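Local coordinates for protein fatty acyl CoA synthetase FADD13 (FATTY-ACYL-CoA SYNTHETASE) (Mycobacterium tuberculosis, PDB 3R44) that is a mycobacterial fatty acyl-CoA synthetase of the AMP-binding (ANL) superfamily, at residues A[301-315]-A[325-339]. Sequence-based numbering, arbitrary orientation.
Sequences IKIYAAKNIEVVQGY and TLLLSEDALRKAGSA
Gln-313 and Leu-327 face each other as a hydrogen-bonded antiparallel pair: Leu-327 N gives an almost straight bond to Gln-313 O (2.7 Å, N-H...O 175°), and Gln-313 N returns one to Leu-327 O. A second such pair fixes the register, Tyr-315 N to Thr-325 O and Thr-325 N to Tyr-315 O both spanning 3.0 Å. Between them, in the non-hydrogen-bonded pair with Leu-326, Gly-314 CA makes a close CA-H...O contact with Thr-325 O at 3.1 Å.

The Gln-313 side chain runs from the strand toward the returning chain 329-338. CB lies on the same face of the sheet as Leu-327, and CG stands anti to the carbonyl carbon (chi1 -65°), carrying the extended chain alongside Leu-327. At the amide, NE2 passes 3.7 Å from Leu-327 CD2 and donates to two waters. One of these also bonds Val-311 O and Leu-327 O; the other donates to Ala-332 O. OE1 accepts from Met-296 N and from a third water, which links it to Gly-337 N and Ser-338 O. Both ends of this buried amide are thus satisfied, and its rotation is defined.

Elsewhere Ile-301 CG2 meets Leu-333 CD1 at 3.7 Å, the two side chains running antiparallel past one another, and Lys-302 CE lies 3.9 Å from Leu-333 CD2, so Leu-333 packs against the Ile-301 side of the helix. At the far end Tyr-315 CB packs on Ala-339 CB (3.6 Å), while Thr-325 OG1 donates to Ala-339 O from above the carbonyl plane. The arrangement is a beta hairpin, strands 310-316 and 324-327, within the mixed sheet of the AMP-binding domain, its return segment tied back through ordered water.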
loop_
_atom_site.group_PDB
_atom_site.type_symbol
_atom_site.label_atom_id
_atom_site.label_comp_id
_atom_site.label_asym_id
_atom_site.label_seq_id
_atom_site.Cartn_x
_atom_site.Cartn_y
_atom_site.Cartn_z
ATOM N N ILE A 301 -3.464 -21.062 1.039
ATOM C CA ILE A 301 -2.937 -21.049 2.394
ATOM C C ILE A 301 -2.502 -22.472 2.752
ATOM O O ILE A 301 -1.408 -22.713 3.285
ATOM C CB ILE A 301 -3.967 -20.475 3.367
ATOM C CG1 ILE A 301 -4.283 -19.025 3.044
ATOM C CG2 ILE A 301 -3.557 -20.654 4.869
ATOM C CD1 ILE A 301 -5.502 -18.561 3.794
ATOM N N LYS A 302 -3.360 -23.427 2.427
ATOM C CA LYS A 302 -3.092 -24.808 2.779
ATOM C C LYS A 302 -1.891 -25.424 2.095
ATOM O O LYS A 302 -1.170 -26.217 2.701
ATOM C CB LYS A 302 -4.333 -25.669 2.539
ATOM C CG LYS A 302 -5.494 -25.343 3.509
ATOM C CD LYS A 302 -6.715 -26.235 3.156
ATOM C CE LYS A 302 -7.332 -26.860 4.353
ATOM N NZ LYS A 302 -8.391 -27.811 3.936
ATOM N N ILE A 303 -1.659 -25.100 0.837
ATOM C CA ILE A 303 -0.544 -25.710 0.143
ATOM C C ILE A 303 0.785 -25.139 0.652
ATOM O O ILE A 303 1.747 -25.887 0.851
ATOM C CB ILE A 303 -0.702 -25.637 -1.373
ATOM C CG1 ILE A 303 0.360 -26.519 -2.035
ATOM C CG2 ILE A 303 -0.668 -24.242 -1.848
ATOM C CD1 ILE A 303 0.116 -27.936 -1.862
ATOM N N TYR A 304 0.800 -23.842 0.967
ATOM C CA TYR A 304 1.937 -23.260 1.613
ATOM C C TYR A 304 2.145 -23.845 2.993
ATOM O O TYR A 304 3.286 -24.209 3.347
ATOM C CB TYR A 304 1.867 -21.700 1.622
ATOM C CG TYR A 304 2.373 -21.090 0.308
ATOM C CD1 TYR A 304 1.505 -20.722 -0.687
ATOM C CD2 TYR A 304 3.725 -20.871 0.079
ATOM C CE1 TYR A 304 1.951 -20.198 -1.878
ATOM C CE2 TYR A 304 4.189 -20.328 -1.119
ATOM C CZ TYR A 304 3.286 -19.993 -2.102
ATOM O OH TYR A 304 3.751 -19.467 -3.274
ATOM N N ALA A 305 1.063 -24.054 3.748
ATOM C CA ALA A 305 1.191 -24.691 5.055
ATOM C C ALA A 305 1.783 -26.117 4.981
ATOM O O ALA A 305 2.508 -26.527 5.865
ATOM C CB ALA A 305 -0.123 -24.675 5.784
ATOM N N ALA A 306 1.461 -26.873 3.942
ATOM C CA ALA A 306 2.110 -28.184 3.714
ATOM C C ALA A 306 3.631 -28.109 3.459
ATOM O O ALA A 306 4.342 -29.131 3.655
ATOM C CB ALA A 306 1.442 -28.902 2.548
ATOM N N LYS A 307 4.097 -26.962 2.976
ATOM C CA LYS A 307 5.523 -26.658 2.751
ATOM C C LYS A 307 6.121 -25.978 4.002
ATOM O O LYS A 307 7.245 -25.479 3.954
ATOM C CB LYS A 307 5.706 -25.786 1.501
ATOM C CG LYS A 307 7.128 -25.680 0.874
ATOM C CD LYS A 307 7.125 -24.912 -0.531
ATOM C CE LYS A 307 8.500 -24.244 -0.936
ATOM N NZ LYS A 307 9.510 -25.296 -1.393
ATOM N N ASN A 308 5.367 -26.003 5.111
ATOM C CA ASN A 308 5.710 -25.316 6.364
ATOM C C ASN A 308 5.931 -23.813 6.212
ATOM O O ASN A 308 6.857 -23.255 6.814
ATOM C CB ASN A 308 6.948 -25.914 7.028
ATOM C CG ASN A 308 6.751 -27.341 7.407
ATOM O OD1 ASN A 308 7.238 -28.264 6.736
ATOM N ND2 ASN A 308 6.009 -27.546 8.488
ATOM N N ILE A 309 5.112 -23.176 5.384
ATOM C CA ILE A 309 5.193 -21.722 5.200
ATOM C C ILE A 309 3.880 -21.124 5.564
ATOM O O ILE A 309 2.854 -21.581 5.068
ATOM C CB ILE A 309 5.568 -21.328 3.757
ATOM C CG1 ILE A 309 6.953 -21.920 3.409
ATOM C CG2 ILE A 309 5.484 -19.788 3.532
ATOM C CD1 ILE A 309 7.295 -21.800 1.898
ATOM N N GLU A 310 3.910 -20.072 6.385
ATOM C CA GLU A 310 2.672 -19.424 6.831
ATOM C C GLU A 310 2.426 -18.132 6.075
ATOM O O GLU A 310 3.280 -17.690 5.329
ATOM C CB GLU A 310 2.703 -19.216 8.333
ATOM C CG GLU A 310 2.445 -20.561 9.022
ATOM C CD GLU A 310 2.412 -20.509 10.521
ATOM O OE1 GLU A 310 3.089 -19.654 11.120
ATOM O OE2 GLU A 310 1.717 -21.361 11.115
ATOM N N VAL A 311 1.257 -17.531 6.278
ATOM C CA VAL A 311 0.921 -16.296 5.602
ATOM C C VAL A 311 0.353 -15.313 6.624
ATOM O O VAL A 311 -0.509 -15.681 7.425
ATOM C CB VAL A 311 -0.086 -16.546 4.439
ATOM C CG1 VAL A 311 -0.322 -15.289 3.676
ATOM C CG2 VAL A 311 0.485 -17.605 3.449
ATOM N N VAL A 312 0.888 -14.098 6.637
ATOM C CA VAL A 312 0.320 -12.977 7.383
ATOM C C VAL A 312 -0.407 -12.068 6.383
ATOM O O VAL A 312 0.089 -11.799 5.272
ATOM C CB VAL A 312 1.424 -12.203 8.134
ATOM C CG1 VAL A 312 0.899 -10.848 8.707
ATOM C CG2 VAL A 312 2.100 -13.175 9.178
ATOM N N GLN A 313 -1.590 -11.622 6.776
ATOM C CA GLN A 313 -2.420 -10.773 5.926
ATOM C C GLN A 313 -2.843 -9.571 6.734
ATOM O O GLN A 313 -2.676 -9.566 7.939
ATOM C CB GLN A 313 -3.662 -11.563 5.470
ATOM C CG GLN A 313 -3.382 -12.707 4.599
ATOM C CD GLN A 313 -4.605 -13.569 4.421
ATOM O OE1 GLN A 313 -5.443 -13.255 3.585
ATOM N NE2 GLN A 313 -4.722 -14.652 5.216
ATOM N N GLY A 314 -3.339 -8.540 6.090
ATOM C CA GLY A 314 -3.908 -7.424 6.819
ATOM C C GLY A 314 -4.597 -6.378 6.004
ATOM O O GLY A 314 -4.820 -6.545 4.794
ATOM N N TYR A 315 -4.862 -5.263 6.663
ATOM C CA TYR A 315 -5.513 -4.146 6.096
ATOM C C TYR A 315 -4.750 -2.890 6.494
ATOM O O TYR A 315 -4.452 -2.691 7.698
ATOM C CB TYR A 315 -6.906 -4.063 6.656
ATOM C CG TYR A 315 -7.635 -2.775 6.363
ATOM C CD1 TYR A 315 -8.136 -2.512 5.082
ATOM C CD2 TYR A 315 -7.822 -1.825 7.359
ATOM C CE1 TYR A 315 -8.874 -1.368 4.824
ATOM C CE2 TYR A 315 -8.527 -0.663 7.100
ATOM C CZ TYR A 315 -9.036 -0.438 5.829
ATOM O OH TYR A 315 -9.728 0.733 5.608
ATOM N N THR A 325 -4.552 -3.339 10.589
ATOM C CA THR A 325 -4.827 -4.646 11.138
ATOM C C THR A 325 -3.898 -5.696 10.506
ATOM O O THR A 325 -3.501 -5.592 9.334
ATOM C CB THR A 325 -6.325 -5.138 10.993
ATOM O OG1 THR A 325 -6.656 -5.294 9.612
ATOM C CG2 THR A 325 -7.364 -4.190 11.665
ATOM N N LEU A 326 -3.630 -6.748 11.288
ATOM C CA LEU A 326 -2.854 -7.897 10.870
ATOM C C LEU A 326 -3.527 -9.176 11.325
ATOM O O LEU A 326 -4.014 -9.265 12.455
ATOM C CB LEU A 326 -1.394 -7.823 11.351
ATOM C CG LEU A 326 -0.500 -6.744 10.674
ATOM C CD1 LEU A 326 0.789 -6.757 11.421
ATOM C CD2 LEU A 326 -0.265 -6.986 9.167
ATOM N N LEU A 327 -3.609 -10.116 10.397
ATOM C CA LEU A 327 -4.125 -11.475 10.668
ATOM C C LEU A 327 -2.899 -12.331 10.773
ATOM O O LEU A 327 -2.239 -12.652 9.772
ATOM C CB LEU A 327 -5.079 -11.923 9.562
ATOM C CG LEU A 327 -5.663 -13.329 9.718
ATOM C CD1 LEU A 327 -6.648 -13.254 10.878
ATOM C CD2 LEU A 327 -6.326 -13.833 8.437
ATOM N N LEU A 328 -2.547 -12.670 11.994
ATOM C CA LEU A 328 -1.341 -13.402 12.222
ATOM C C LEU A 328 -1.436 -14.835 11.646
ATOM O O LEU A 328 -2.524 -15.359 11.354
ATOM C CB LEU A 328 -0.943 -13.308 13.725
ATOM C CG LEU A 328 -0.721 -11.848 14.231
ATOM C CD1 LEU A 328 -0.253 -11.820 15.681
ATOM C CD2 LEU A 328 0.231 -11.084 13.357
ATOM N N SER A 329 -0.269 -15.431 11.416
ATOM C CA SER A 329 -0.135 -16.760 10.868
ATOM C C SER A 329 -1.032 -17.828 11.511
ATOM O O SER A 329 -1.720 -18.581 10.831
ATOM C CB SER A 329 1.318 -17.177 11.050
ATOM O OG SER A 329 2.170 -16.105 10.658
ATOM N N GLU A 330 -1.024 -17.871 12.835
ATOM C CA GLU A 330 -1.853 -18.820 13.597
ATOM C C GLU A 330 -3.350 -18.796 13.211
ATOM O O GLU A 330 -4.054 -19.791 13.415
ATOM C CB GLU A 330 -1.691 -18.550 15.109
ATOM N N ASP A 331 -3.811 -17.668 12.641
ATOM C CA ASP A 331 -5.221 -17.384 12.358
ATOM C C ASP A 331 -5.580 -17.459 10.843
ATOM O O ASP A 331 -6.745 -17.268 10.451
ATOM C CB ASP A 331 -5.535 -15.962 12.890
ATOM C CG ASP A 331 -5.518 -15.863 14.433
ATOM O OD1 ASP A 331 -5.750 -16.913 15.039
ATOM O OD2 ASP A 331 -5.292 -14.740 15.007
ATOM N N ALA A 332 -4.593 -17.701 9.976
ATOM C CA ALA A 332 -4.822 -17.559 8.493
ATOM C C ALA A 332 -5.967 -18.435 7.978
ATOM O O ALA A 332 -6.786 -18.026 7.153
ATOM C CB ALA A 332 -3.538 -17.819 7.723
ATOM N N LEU A 333 -6.054 -19.645 8.503
ATOM C CA LEU A 333 -7.070 -20.555 8.031
ATOM C C LEU A 333 -8.350 -20.385 8.820
ATOM O O LEU A 333 -9.441 -20.241 8.238
ATOM C CB LEU A 333 -6.562 -21.971 8.141
ATOM C CG LEU A 333 -7.123 -22.833 7.039
ATOM C CD1 LEU A 333 -6.882 -22.199 5.646
ATOM C CD2 LEU A 333 -6.539 -24.273 7.165
ATOM N N ARG A 334 -8.173 -20.455 10.144
ATOM C CA ARG A 334 -9.171 -20.156 11.163
ATOM C C ARG A 334 -10.059 -19.020 10.679
ATOM O O ARG A 334 -11.278 -19.176 10.640
ATOM C CB ARG A 334 -8.454 -19.714 12.464
ATOM C CG ARG A 334 -9.137 -19.978 13.788
ATOM C CD ARG A 334 -8.467 -19.126 14.892
ATOM N NE ARG A 334 -9.499 -18.457 15.653
ATOM C CZ ARG A 334 -9.307 -17.510 16.547
ATOM N NH1 ARG A 334 -8.083 -17.079 16.814
ATOM N NH2 ARG A 334 -10.360 -16.984 17.178
ATOM N N LYS A 335 -9.447 -17.919 10.235
ATOM C CA LYS A 335 -10.212 -16.680 9.913
ATOM C C LYS A 335 -10.120 -16.241 8.457
ATOM O O LYS A 335 -9.986 -15.035 8.173
ATOM C CB LYS A 335 -9.815 -15.499 10.816
ATOM C CG LYS A 335 -9.925 -15.748 12.302
ATOM C CD LYS A 335 -11.319 -16.131 12.740
ATOM C CE LYS A 335 -12.278 -14.976 12.897
ATOM N NZ LYS A 335 -13.112 -15.149 14.165
ATOM N N ALA A 336 -10.216 -17.219 7.551
ATOM C CA ALA A 336 -10.208 -16.973 6.099
ATOM C C ALA A 336 -11.146 -15.842 5.780
ATOM O O ALA A 336 -12.326 -15.861 6.195
ATOM C CB ALA A 336 -10.612 -18.190 5.320
ATOM N N GLY A 337 -10.600 -14.852 5.080
ATOM C CA GLY A 337 -11.351 -13.682 4.633
ATOM C C GLY A 337 -11.278 -12.482 5.569
ATOM O O GLY A 337 -11.679 -11.362 5.190
ATOM N N SER A 338 -10.751 -12.689 6.781
ATOM C CA SER A 338 -10.545 -11.590 7.710
ATOM C C SER A 338 -9.269 -10.812 7.374
ATOM O O SER A 338 -8.305 -11.387 6.882
ATOM C CB SER A 338 -10.443 -12.082 9.139
ATOM O OG SER A 338 -10.252 -10.988 9.997
ATOM N N ALA A 339 -9.259 -9.524 7.706
ATOM C CA ALA A 339 -8.093 -8.672 7.648
ATOM C C ALA A 339 -7.331 -8.674 9.003
ATOM O O ALA A 339 -6.314 -7.998 9.146
ATOM C CB ALA A 339 -8.535 -7.209 7.284
HETATM O O HOH W 1 -2.872 -14.674 7.632
HETATM O O HOH W 2 -0.561 -19.072 7.648
HETATM O O HOH W 3 -8.179 -13.699 5.032
HETATM O O HOH W 4 -6.873 -16.078 5.600
#